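Local coordinates for protein isochorismatase hydrolase (Alkaliphilus metalliredigens, PDB 3HB7) that probably acts as a hydrolase of the isochorismatase family, at residues Asp84-Pro87 with Glu88-Pro91; Thr109-Asp112 with Leu113-Glu117. One frame throughout, in Å; residues are numbered along the deposited sequence.

Contact 1: Asp84-Pro87 with Glu88-Pro91; sequences DFIP and ELYP
Leu89 N bonds to Ile86 O and Tyr90 N to Pro87 O, two successive i-to-i+3 links that wind the chain through a single 3-10 turn at Pro87 and Glu88, so that the runs on its two sides head off 122° apart. The motif is a compact turn in the loop between strands 53-60 and 96-100 of the alpha/beta fold, with Ile86 O 3.0 Å from Leu89 N. The turn brings Tyr90 back along Asp84 and Phe85. The Tyr90 hydroxyl donates to Asp84 OD2 (OH to OD2 2.9 Å) on the syn side of the carboxylate, whose plane stands almost perpendicular to the ring. Replacing Asp84 by an alanine would probably leave the Tyr90 hydroxyl without this acceptor and the ring freer to swing from the loop. Phe85 O lies in the plane of the Tyr90 ring at its edge, 3.5 Å from CD2, and Phe85 CB touches the same ring carbon. With CG beside its backbone N (chi1 -53°), Phe85 turns one face of its ring to Pro91, whose CG makes a CH-pi contact 4.1 Å from the centroid; Tyr90 CE2 comes to the edge of that ring. Phe85 and Pro91 both touch Ile97 of strand 96-100. On the other side of the turn, Ile86 and Leu89 lie side by side, their CD1 atoms 4.1 Å apart, and both reach helix 35-47, from which Arg46 also bonds to Tyr90 O. Glu88 is bent at chi2 (83°), and this fold in its chain carries OE1 back over the proline ring, 3.5 Å from Pro87 CD.

Contact 2: Thr109-Asp112 with Leu113-Glu117; sequences TDLD and LYLKE
The ring of Tyr114, a residue whose CB rests on Leu111 O, is stacked with the ring of Tyr96 and has Leu115 CD1 in its plane at the edge; its hydroxyl bonds to His54. The second flat group, the Asp112 carboxylate, is divided between partners: OD1 bonds to Tyr146, while OD2 lies 4.0 Å from Lys116 NZ, too far for a salt bridge. Both groups belong to the opening turns of helix 111-117, where Tyr114 N, Leu115 N and Lys116 N bond to the carbonyls four residues back, Tyr114 N to Asp110 O at 3.0 Å. An ST turn leads in, Leu111 N donating to Thr109 OG1 (3.2 Å), and a water links Thr109 O to Leu113 N. On the buried side Leu111, with CG anti to its backbone N (chi1 171°), sends CD1 along the helix to both Leu115 methyls, its distance to CD2 being 4.0 Å. These leucines pack on strand 8-13 and Phe106. Asp110, at the N-cap position, makes no capping bond; its OD1 is hydrogen-bonded to the hydroxyl of Tyr96. The chemistry implies an amphipathic helix whose first turn is met by the Thr109 hydroxyl and a bridging water, with the Asp112-Lys116 attraction probably adding only modestly.

Contacts 1 and 2 follow each other in the sequence, their centres 22 Å apart and their nearest atoms about 11 Å apart, without touching. Both are partly buried, with an apolar inner side and an exposed outer one. Contact 1 is wedged between the sheet and helix 35-47, while Leu111 and Leu115 of contact 2 pack on strand 8-13. Strand 96-100 serves both: contact 1 packs on Ile97, whereas contact 2 meets Tyr96 and Val98, consistent with opposite faces of that strand. In contact 1, proline and aromatic packing with one tyrosine-carboxylate bond supplements a 3-10 turn; in contact 2 regular helical bonding dominates, and Asp110, Asp112 and Tyr114 find their bonded partners outside 109-117.

Contact 1: Asp84-Pro87 with Glu88-Pro91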
# COMPACT_ATOMS: atom_id res chain seq x y z
N ASP E 84 39.53 -7.98 -21.62
CA ASP E 84 40.87 -7.89 -21.07
C ASP E 84 40.96 -7.41 -19.66
O ASP E 84 40.11 -6.72 -19.18
CB ASP E 84 41.77 -7.04 -21.95
CG ASP E 84 43.15 -7.60 -22.07
OD1 ASP E 84 43.33 -8.79 -21.81
OD2 ASP E 84 44.07 -6.86 -22.41
N PHE E 85 42.02 -7.81 -18.99
CA PHE E 85 42.26 -7.39 -17.64
C PHE E 85 42.54 -5.90 -17.59
O PHE E 85 43.07 -5.32 -18.51
CB PHE E 85 43.38 -8.21 -17.03
CG PHE E 85 43.16 -9.67 -17.14
CD1 PHE E 85 42.38 -10.33 -16.26
CD2 PHE E 85 43.70 -10.37 -18.17
CE1 PHE E 85 42.16 -11.65 -16.39
CE2 PHE E 85 43.47 -11.68 -18.29
CZ PHE E 85 42.71 -12.31 -17.41
N ILE E 86 42.13 -5.27 -16.52
CA ILE E 86 42.47 -3.90 -16.32
C ILE E 86 43.94 -3.86 -16.00
O ILE E 86 44.46 -4.76 -15.40
CB ILE E 86 41.67 -3.31 -15.19
CG1 ILE E 86 41.82 -4.17 -13.96
CG2 ILE E 86 40.25 -3.24 -15.58
CD1 ILE E 86 41.39 -3.52 -12.76
N PRO E 87 44.59 -2.79 -16.39
CA PRO E 87 46.03 -2.66 -16.29
C PRO E 87 46.47 -2.78 -14.88
O PRO E 87 47.49 -3.36 -14.63
CB PRO E 87 46.25 -1.25 -16.76
CG PRO E 87 45.21 -1.03 -17.73
CD PRO E 87 44.01 -1.75 -17.25
N GLU E 88 45.69 -2.27 -13.96
CA GLU E 88 46.06 -2.25 -12.57
C GLU E 88 46.27 -3.65 -12.09
O GLU E 88 47.06 -3.88 -11.20
CB GLU E 88 44.98 -1.61 -11.73
CG GLU E 88 44.83 -0.14 -11.92
CD GLU E 88 44.01 0.22 -13.11
OE1 GLU E 88 43.70 -0.64 -13.91
OE2 GLU E 88 43.67 1.39 -13.24
N LEU E 89 45.54 -4.59 -12.65
CA LEU E 89 45.65 -5.96 -12.23
C LEU E 89 46.10 -6.92 -13.31
O LEU E 89 45.83 -8.08 -13.23
CB LEU E 89 44.37 -6.41 -11.56
CG LEU E 89 44.01 -5.63 -10.31
CD1 LEU E 89 42.68 -6.08 -9.84
CD2 LEU E 89 45.02 -5.87 -9.25
N TYR E 90 46.80 -6.43 -14.31
CA TYR E 90 47.24 -7.26 -15.41
C TYR E 90 48.20 -8.36 -15.01
O TYR E 90 48.99 -8.21 -14.12
CB TYR E 90 47.89 -6.40 -16.46
CG TYR E 90 47.58 -6.82 -17.83
CD1 TYR E 90 48.48 -7.52 -18.59
CD2 TYR E 90 46.37 -6.52 -18.38
CE1 TYR E 90 48.18 -7.89 -19.83
CE2 TYR E 90 46.07 -6.89 -19.62
CZ TYR E 90 46.97 -7.57 -20.34
OH TYR E 90 46.62 -7.92 -21.60
N PRO E 91 48.08 -9.48 -15.68
CA PRO E 91 48.86 -10.65 -15.38
C PRO E 91 50.29 -10.46 -15.76
O PRO E 91 50.61 -9.75 -16.68
CB PRO E 91 48.25 -11.70 -16.29
CG PRO E 91 47.01 -11.18 -16.69
CD PRO E 91 47.16 -9.75 -16.79

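Contact 2: Thr109-Asp112 with Leu113-Glu117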
# COMPACT_ATOMS: atom_id res chain seq x y z
N THR E 109 36.55 -25.50 -18.45
CA THR E 109 37.89 -24.99 -18.52
C THR E 109 38.86 -26.01 -18.03
O THR E 109 38.51 -27.05 -17.56
CB THR E 109 38.09 -23.79 -17.66
OG1 THR E 109 38.06 -24.18 -16.30
CG2 THR E 109 37.07 -22.75 -17.94
N ASP E 110 40.13 -25.67 -18.12
CA ASP E 110 41.19 -26.49 -17.64
C ASP E 110 41.72 -26.07 -16.27
O ASP E 110 42.78 -26.45 -15.88
CB ASP E 110 42.29 -26.57 -18.66
CG ASP E 110 43.09 -25.32 -18.73
OD1 ASP E 110 44.27 -25.41 -18.78
OD2 ASP E 110 42.53 -24.25 -18.73
N LEU E 111 40.95 -25.29 -15.54
CA LEU E 111 41.39 -24.79 -14.26
C LEU E 111 41.69 -25.90 -13.27
O LEU E 111 42.66 -25.84 -12.60
CB LEU E 111 40.37 -23.83 -13.69
CG LEU E 111 40.51 -23.34 -12.26
CD1 LEU E 111 41.75 -22.58 -12.11
CD2 LEU E 111 39.38 -22.48 -11.80
N ASP E 112 40.86 -26.92 -13.19
CA ASP E 112 41.11 -28.04 -12.32
C ASP E 112 42.38 -28.76 -12.72
O ASP E 112 43.14 -29.15 -11.88
CB ASP E 112 39.93 -28.99 -12.33
CG ASP E 112 40.06 -30.08 -11.32
OD1 ASP E 112 40.37 -29.82 -10.18
OD2 ASP E 112 39.82 -31.23 -11.66
N LEU E 113 42.60 -28.94 -14.01
CA LEU E 113 43.78 -29.62 -14.46
C LEU E 113 45.03 -28.86 -14.05
O LEU E 113 45.94 -29.44 -13.58
CB LEU E 113 43.78 -29.85 -15.96
CG LEU E 113 45.04 -30.54 -16.49
CD1 LEU E 113 45.17 -31.93 -16.02
CD2 LEU E 113 45.09 -30.49 -17.95
N TYR E 114 45.04 -27.56 -14.20
CA TYR E 114 46.17 -26.79 -13.80
C TYR E 114 46.43 -26.91 -12.32
O TYR E 114 47.54 -27.05 -11.90
CB TYR E 114 45.96 -25.34 -14.15
CG TYR E 114 46.98 -24.40 -13.60
CD1 TYR E 114 48.07 -24.04 -14.35
CD2 TYR E 114 46.84 -23.87 -12.36
CE1 TYR E 114 49.00 -23.18 -13.86
CE2 TYR E 114 47.76 -23.01 -11.86
CZ TYR E 114 48.85 -22.67 -12.61
OH TYR E 114 49.78 -21.80 -12.12
N LEU E 115 45.38 -26.88 -11.52
CA LEU E 115 45.51 -27.01 -10.11
C LEU E 115 46.06 -28.37 -9.78
O LEU E 115 46.86 -28.49 -8.90
CB LEU E 115 44.16 -26.84 -9.45
CG LEU E 115 43.67 -25.46 -9.02
CD1 LEU E 115 44.39 -24.37 -9.65
CD2 LEU E 115 42.23 -25.32 -9.27
N LYS E 116 45.60 -29.39 -10.46
CA LYS E 116 46.08 -30.72 -10.23
C LYS E 116 47.56 -30.84 -10.59
O LYS E 116 48.30 -31.46 -9.89
CB LYS E 116 45.28 -31.71 -11.05
CG LYS E 116 44.60 -32.80 -10.27
CD LYS E 116 43.19 -33.06 -10.81
CE LYS E 116 42.85 -34.54 -10.80
NZ LYS E 116 41.50 -34.88 -11.29
N GLU E 117 47.95 -30.22 -11.67
CA GLU E 117 49.31 -30.27 -12.15
C GLU E 117 50.26 -29.68 -11.14
O GLU E 117 51.32 -30.20 -10.92
CB GLU E 117 49.44 -29.54 -13.49
CG GLU E 117 48.97 -30.31 -14.67
CD GLU E 117 48.93 -29.53 -15.94
OE1 GLU E 117 49.24 -30.09 -16.98
OE2 GLU E 117 48.60 -28.35 -15.91
O HOH W 1 40.02 -28.81 -15.72